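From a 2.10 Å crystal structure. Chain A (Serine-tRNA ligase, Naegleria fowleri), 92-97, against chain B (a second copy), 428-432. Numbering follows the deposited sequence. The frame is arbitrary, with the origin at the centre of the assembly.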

# COMPACT_ATOMS: atom_id res chain seq x y z
N THR A 92 -20.48 -26.30 42.99
CA THR A 92 -20.20 -25.48 41.82
C THR A 92 -18.75 -25.00 41.78
O THR A 92 -18.26 -24.63 40.70
CB THR A 92 -21.15 -24.27 41.74
OG1 THR A 92 -21.04 -23.49 42.95
CG2 THR A 92 -22.59 -24.72 41.56
N ASP A 93 -18.04 -25.01 42.91
CA ASP A 93 -16.62 -24.70 42.88
C ASP A 93 -15.84 -25.75 42.10
O ASP A 93 -14.79 -25.44 41.52
CB ASP A 93 -16.06 -24.60 44.30
CG ASP A 93 -16.38 -23.27 44.96
OD1 ASP A 93 -16.83 -22.33 44.26
OD2 ASP A 93 -16.18 -23.16 46.19
N ASP A 94 -16.33 -27.00 42.07
CA ASP A 94 -15.61 -28.09 41.42
C ASP A 94 -16.53 -29.27 41.12
O ASP A 94 -16.58 -30.23 41.90
CB ASP A 94 -14.46 -28.56 42.31
CG ASP A 94 -13.53 -29.53 41.61
OD1 ASP A 94 -13.63 -29.68 40.37
OD2 ASP A 94 -12.69 -30.15 42.31
N VAL A 95 -17.26 -29.23 40.00
CA VAL A 95 -18.20 -30.32 39.74
C VAL A 95 -17.47 -31.62 39.42
O VAL A 95 -18.03 -32.70 39.60
CB VAL A 95 -19.18 -29.98 38.60
CG1 VAL A 95 -20.07 -28.81 38.99
CG2 VAL A 95 -18.43 -29.68 37.31
N TYR A 96 -16.23 -31.53 38.93
CA TYR A 96 -15.47 -32.73 38.57
C TYR A 96 -15.29 -33.68 39.75
O TYR A 96 -15.24 -34.90 39.57
CB TYR A 96 -14.12 -32.32 38.01
CG TYR A 96 -14.21 -31.61 36.68
CD1 TYR A 96 -14.17 -32.32 35.49
CD2 TYR A 96 -14.34 -30.22 36.62
CE1 TYR A 96 -14.25 -31.69 34.28
CE2 TYR A 96 -14.41 -29.57 35.39
CZ TYR A 96 -14.37 -30.32 34.23
OH TYR A 96 -14.45 -29.72 32.99
N ALA A 97 -15.19 -33.14 40.98
CA ALA A 97 -14.89 -34.00 42.11
C ALA A 97 -16.03 -34.96 42.44
O ALA A 97 -15.80 -35.95 43.12
CB ALA A 97 -14.54 -33.16 43.34
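Chain B, residues 428-432: SKKQG

Chain B meets this part of chain A as a tight turn. Residues Lys B429 to Gly B432 form a type I beta turn, closed by the backbone hydrogen bond from Gly B432 N to Lys B429 O at 2.9 Å, and the corner of that turn rests against Asp A93, Asp A94 and Tyr A96. Lys B430 N also donates to Ser B428 OG at 3.0 Å. Gly B432 ends the turn with a positive phi of 51°, a conformation that favours glycine.

The two backbones run in opposite senses where they come closest. Asp A94 CA lies 5.5 Å from Lys B430 CA, and one step back along chain A but one step on along chain B, Asp A93 CA lies 6.2 Å from Gln B431 CA. Neither stretch is a strand here, and no direct hydrogen bond joins the atoms modelled; the contact rests on van der Waals approaches and two bridging waters.

Lys B430 is the centre of the contact, with the largest covered area, 65 Å². Its side chain is modelled only to CB, so what can be read is contact by its backbone and CB: Lys B430 CA sits 4.0 Å from Tyr A96 CE2, and Lys B430 CB sits 4.0 Å from Asp A94 OD1. The carboxylate of Asp A94, on a t rotamer, thus reaches the root of the lysine; where the amine goes is not known.

Tyr A96 covers the most on its own side, 39 Å². Its CA-to-CB bond points toward chain B, and with chi1 in m the ring meets the turn obliquely, Tyr A96 CE2 lying 4.1 Å from Lys B429 O. A water donates to Lys B429 O, its oxygen 2.6 Å away, and is hydrogen-bonded to Tyr A96 OH at 2.7 Å, so the phenol reaches the turn through one bridge.

Asp A93 comes third, at 27 Å², although its CA-to-CB bond points away. It contributes backbone: Asp A93 O is 4.3 Å from Gln B431 CG and 4.0 Å from Lys B430 O. A water donates to Lys B430 O at 2.6 Å and to Thr A92 O at 3.0 Å, and accepts from Val A95 N at 2.9 Å.

The rule for a designer is economical: preshape a turn, set its corner against an aromatic ring, and let single waters link polar groups that make no direct bond.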

# COMPACT_ATOMS: atom_id res chain seq x y z
N SER B 428 -6.36 -24.38 35.41
CA SER B 428 -7.45 -25.33 35.54
C SER B 428 -8.76 -24.73 35.05
O SER B 428 -9.03 -23.54 35.21
CB SER B 428 -7.59 -25.77 37.00
OG SER B 428 -8.94 -26.09 37.29
N LYS B 429 -9.59 -25.58 34.43
CA LYS B 429 -10.90 -25.18 33.93
C LYS B 429 -12.03 -25.65 34.86
O LYS B 429 -13.18 -25.82 34.41
CB LYS B 429 -11.11 -25.72 32.51
N LYS B 430 -11.74 -25.83 36.15
CA LYS B 430 -12.71 -26.39 37.08
C LYS B 430 -13.96 -25.53 37.23
O LYS B 430 -15.01 -26.06 37.61
CB LYS B 430 -12.06 -26.59 38.46
N GLN B 431 -13.87 -24.23 36.97
CA GLN B 431 -15.00 -23.32 37.04
C GLN B 431 -15.63 -23.05 35.68
O GLN B 431 -16.52 -22.19 35.58
CB GLN B 431 -14.58 -22.00 37.69
CG GLN B 431 -13.72 -22.15 38.93
CD GLN B 431 -12.74 -21.00 39.11
OE1 GLN B 431 -11.86 -20.77 38.26
NE2 GLN B 431 -12.89 -20.27 40.20
N GLY B 432 -15.19 -23.76 34.64
CA GLY B 432 -15.73 -23.57 33.31
C GLY B 432 -15.73 -22.11 32.91
O GLY B 432 -14.78 -21.37 33.18
O HOH W 1 -17.34 -26.61 38.66
O HOH W 2 -14.86 -27.09 32.81